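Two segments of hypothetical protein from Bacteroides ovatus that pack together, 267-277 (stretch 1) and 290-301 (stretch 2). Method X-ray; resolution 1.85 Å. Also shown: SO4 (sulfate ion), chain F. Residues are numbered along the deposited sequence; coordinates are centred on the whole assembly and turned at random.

Stretch 1, residues 267-277: HLQVGDYYYAD
Stretch 2 (290-301) KDNCIGIVCWVG

The contact is an antiparallel strand pairing in which Val297 and Tyr274 cover the most surface. Strand 273-275 runs against strand 293-300 with 143° between their N-to-C directions and axes 4.6 Å apart at closest. Across the pair, Tyr273 faces Ile296 (CA to CA 4.8 Å), Tyr274 faces Gly295 (CA to CA 5.1 Å), and Tyr275 faces Cys293 (CA to CA 4.3 Å), the register slipping by one residue at a beta bulge.

Val297 bonds through both its backbone N and its backbone O: its N donates to Asp272 O at 2.8 Å, and its O accepts from Gly271 N at 2.8 Å, both nearly linear. Its backbone is extended (phi/psi -65/122) and its side chain, chi1 t, points toward stretch 1. There Val297 CG2 lies 4.1 Å from Leu268 CD1 and Val297 CG1 3.6 Å from Gln269 O, so one valine packs against the turn that its backbone bonds and against the leucine that precedes it. That turn is type II, Gln269 to Asp272, closed by Asp272 N to Gln269 O at 3.1 Å and by Gln269 N to Asp272 OD2 at 3.0 Å. Gly271, at phi/psi 99/-11, holds a position where a CB would jam against the preceding carbonyl. Val300, chi1 t, extends the apolar patch, its CG2 4.0 Å from Leu268 CG and 4.3 Å from Val270 CG2.

Tyr274 (phi/psi -113/133, chi1 t, chi2 80°) forms the hydrogen-bonded pair with Gly295. Tyr274 N donates to Gly295 O at 2.9 Å. Tyr274 O receives Ile294 N at 2.8 Å and, weakly, Gly295 N at 3.3 Å: one carbonyl serving two successive amides is the signature of the bulge, with Ile294 bent to phi/psi -114/-14. Gly295 is almost fully extended, at -179/-176. Ile294, chi1 p and chi2 t, brings CD1 to the edge of the Tyr274 ring, 3.8 Å from Tyr274 CD2.

Tyr273 and Ile296 share the other face of the sheet from Tyr274. Both have chi1 m, and Tyr273 CD1 meets Ile296 CD1 at 3.5 Å.

Past the bulge, Tyr275 (chi1 m) points away at CB, yet its ring returns: CE2 lies 3.5 Å from Cys293 CB, and Cys293 SG sits obliquely 4.5 Å from the ring centroid formed by Tyr275 CG, CD1, CD2, CE1, CE2 and CZ. Ala276 N then donates to Asn292 O at 2.8 Å, beside the type II turn from Lys290 to Cys293, where Asn292 takes phi/psi 62/11.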

# COMPACT_ATOMS: atom_id res chain seq x y z
N HIS A 267 5.52 -0.45 2.31
CA HIS A 267 5.78 0.97 2.59
C HIS A 267 7.20 1.09 3.15
O HIS A 267 7.44 0.75 4.31
CB HIS A 267 4.75 1.57 3.56
CG HIS A 267 5.04 3.01 3.94
ND1 HIS A 267 4.47 3.58 5.06
CD2 HIS A 267 5.77 3.96 3.29
CE1 HIS A 267 4.90 4.84 5.10
NE2 HIS A 267 5.69 5.12 4.06
N LEU A 268 8.14 1.53 2.31
CA LEU A 268 9.56 1.59 2.71
C LEU A 268 9.80 2.82 3.61
O LEU A 268 9.56 3.95 3.20
CB LEU A 268 10.47 1.61 1.46
CG LEU A 268 12.00 1.58 1.69
CD1 LEU A 268 12.45 0.27 2.44
CD2 LEU A 268 12.75 1.67 0.34
N GLN A 269 10.30 2.60 4.82
CA GLN A 269 10.55 3.70 5.76
C GLN A 269 11.89 3.60 6.44
O GLN A 269 12.39 2.50 6.68
CB GLN A 269 9.46 3.69 6.86
CG GLN A 269 8.05 3.96 6.32
CD GLN A 269 7.07 4.04 7.45
OE1 GLN A 269 6.63 3.02 8.02
NE2 GLN A 269 6.76 5.24 7.83
N VAL A 270 12.41 4.75 6.87
CA VAL A 270 13.61 4.77 7.72
C VAL A 270 13.27 3.95 8.99
O VAL A 270 12.18 4.09 9.54
CB VAL A 270 13.99 6.24 8.08
CG1 VAL A 270 15.07 6.28 9.18
CG2 VAL A 270 14.42 7.03 6.83
N GLY A 271 14.19 3.12 9.43
CA GLY A 271 13.97 2.28 10.59
C GLY A 271 13.56 0.86 10.24
O GLY A 271 13.53 -0.01 11.11
N ASP A 272 13.24 0.59 8.95
CA ASP A 272 12.89 -0.78 8.56
C ASP A 272 14.11 -1.71 8.71
O ASP A 272 15.25 -1.27 8.53
CB ASP A 272 12.38 -0.84 7.12
CG ASP A 272 10.97 -0.30 6.89
OD1 ASP A 272 10.27 0.05 7.89
OD2 ASP A 272 10.56 -0.23 5.72
N TYR A 273 13.87 -2.98 9.05
CA TYR A 273 14.94 -3.99 9.22
C TYR A 273 15.32 -4.57 7.86
O TYR A 273 14.44 -4.97 7.09
CB TYR A 273 14.49 -5.12 10.21
CG TYR A 273 14.16 -4.57 11.58
CD1 TYR A 273 15.17 -4.36 12.53
CD2 TYR A 273 12.84 -4.29 11.95
CE1 TYR A 273 14.87 -3.85 13.80
CE2 TYR A 273 12.54 -3.75 13.20
CZ TYR A 273 13.55 -3.56 14.13
OH TYR A 273 13.25 -3.04 15.37
N TYR A 274 16.62 -4.63 7.58
CA TYR A 274 17.17 -5.09 6.31
C TYR A 274 17.93 -6.40 6.49
O TYR A 274 18.74 -6.54 7.41
CB TYR A 274 18.10 -4.00 5.71
CG TYR A 274 18.34 -4.22 4.23
CD1 TYR A 274 17.40 -3.82 3.29
CD2 TYR A 274 19.50 -4.84 3.77
CE1 TYR A 274 17.62 -4.01 1.92
CE2 TYR A 274 19.73 -5.04 2.41
CZ TYR A 274 18.78 -4.62 1.49
OH TYR A 274 18.98 -4.83 0.15
N TYR A 275 17.65 -7.37 5.61
CA TYR A 275 18.19 -8.73 5.76
C TYR A 275 19.18 -9.13 4.64
O TYR A 275 19.22 -8.52 3.59
CB TYR A 275 17.01 -9.74 5.85
CG TYR A 275 16.30 -9.59 7.17
CD1 TYR A 275 15.32 -8.60 7.35
CD2 TYR A 275 16.65 -10.37 8.27
CE1 TYR A 275 14.76 -8.36 8.60
CE2 TYR A 275 16.05 -10.16 9.52
CZ TYR A 275 15.11 -9.16 9.68
OH TYR A 275 14.54 -8.93 10.91
N ALA A 276 19.98 -10.18 4.91
CA ALA A 276 21.01 -10.71 4.02
C ALA A 276 20.49 -11.08 2.61
O ALA A 276 21.25 -11.01 1.64
CB ALA A 276 21.69 -11.91 4.66
N ASP A 277 19.20 -11.43 2.48
CA ASP A 277 18.66 -11.79 1.16
C ASP A 277 18.07 -10.56 0.45
O ASP A 277 17.58 -10.66 -0.68
CB ASP A 277 17.58 -12.90 1.33
CG ASP A 277 16.34 -12.48 2.11
OD1 ASP A 277 16.39 -11.43 2.82
OD2 ASP A 277 15.33 -13.22 2.07
N LYS A 290 16.44 -11.61 14.50
CA LYS A 290 17.85 -11.21 14.55
C LYS A 290 18.62 -11.92 13.46
O LYS A 290 19.53 -11.35 12.87
CB LYS A 290 18.44 -11.52 15.94
CG LYS A 290 19.89 -11.05 16.14
CD LYS A 290 20.31 -11.31 17.58
CE LYS A 290 21.73 -10.92 17.86
NZ LYS A 290 22.00 -10.96 19.32
N ASP A 291 18.26 -13.21 13.19
CA ASP A 291 18.92 -14.03 12.18
C ASP A 291 18.92 -13.38 10.82
O ASP A 291 17.86 -12.98 10.32
CB ASP A 291 18.27 -15.44 12.05
CG ASP A 291 18.61 -16.41 13.17
OD1 ASP A 291 19.43 -16.05 14.05
OD2 ASP A 291 18.04 -17.53 13.17
N ASN A 292 20.13 -13.30 10.22
CA ASN A 292 20.37 -12.73 8.90
C ASN A 292 20.01 -11.23 8.80
O ASN A 292 20.03 -10.70 7.69
CB ASN A 292 19.65 -13.52 7.80
CG ASN A 292 20.18 -14.93 7.66
OD1 ASN A 292 19.45 -15.91 7.78
ND2 ASN A 292 21.49 -15.07 7.51
N CYS A 293 19.74 -10.54 9.92
CA CYS A 293 19.51 -9.08 9.86
C CYS A 293 20.89 -8.43 9.70
O CYS A 293 21.81 -8.77 10.46
CB CYS A 293 18.78 -8.54 11.10
SG CYS A 293 18.38 -6.77 10.99
N ILE A 294 21.06 -7.59 8.68
CA ILE A 294 22.40 -7.00 8.43
C ILE A 294 22.43 -5.49 8.65
O ILE A 294 23.51 -4.89 8.71
CB ILE A 294 22.93 -7.36 7.02
CG1 ILE A 294 22.05 -6.76 5.90
CG2 ILE A 294 23.09 -8.92 6.87
CD1 ILE A 294 22.66 -6.82 4.47
N GLY A 295 21.25 -4.88 8.75
CA GLY A 295 21.23 -3.43 8.94
C GLY A 295 19.84 -2.85 9.07
O GLY A 295 18.85 -3.60 9.14
N ILE A 296 19.78 -1.52 9.16
CA ILE A 296 18.53 -0.75 9.27
C ILE A 296 18.47 0.24 8.10
O ILE A 296 19.45 0.93 7.82
CB ILE A 296 18.50 0.03 10.64
CG1 ILE A 296 18.64 -0.93 11.88
CG2 ILE A 296 17.26 0.92 10.77
CD1 ILE A 296 17.69 -2.01 12.01
N VAL A 297 17.31 0.38 7.50
CA VAL A 297 17.12 1.38 6.43
C VAL A 297 17.30 2.74 7.07
O VAL A 297 16.58 3.06 8.04
CB VAL A 297 15.73 1.22 5.77
CG1 VAL A 297 15.46 2.36 4.77
CG2 VAL A 297 15.62 -0.15 5.07
N CYS A 298 18.25 3.55 6.57
CA CYS A 298 18.52 4.85 7.21
C CYS A 298 18.19 6.04 6.32
O CYS A 298 18.20 7.18 6.81
CB CYS A 298 19.98 4.88 7.68
SG CYS A 298 21.18 4.78 6.32
N TRP A 299 17.77 5.82 5.07
CA TRP A 299 17.41 6.92 4.16
C TRP A 299 16.62 6.30 3.01
O TRP A 299 16.97 5.22 2.56
CB TRP A 299 18.67 7.65 3.65
CG TRP A 299 18.38 8.92 2.91
CD1 TRP A 299 18.23 10.18 3.43
CD2 TRP A 299 18.24 9.05 1.49
NE1 TRP A 299 18.00 11.09 2.40
CE2 TRP A 299 17.98 10.41 1.21
CE3 TRP A 299 18.32 8.13 0.42
CZ2 TRP A 299 17.87 10.89 -0.10
CZ3 TRP A 299 18.20 8.61 -0.88
CH2 TRP A 299 17.93 9.96 -1.12
N VAL A 300 15.53 6.92 2.60
CA VAL A 300 14.66 6.37 1.53
C VAL A 300 14.66 7.33 0.34
O VAL A 300 14.42 8.53 0.51
CB VAL A 300 13.21 6.10 2.06
CG1 VAL A 300 12.27 5.64 0.91
CG2 VAL A 300 13.23 5.08 3.19
N GLY A 301 14.93 6.80 -0.84
CA GLY A 301 14.95 7.61 -2.06
C GLY A 301 16.07 7.17 -2.97
O GLY A 301 16.78 6.20 -2.68
S SO4 F . 5.95 8.70 3.55
O1 SO4 F . 6.19 7.90 4.75
O2 SO4 F . 4.77 9.51 3.79
O3 SO4 F . 7.10 9.56 3.35
O4 SO4 F . 5.69 7.90 2.41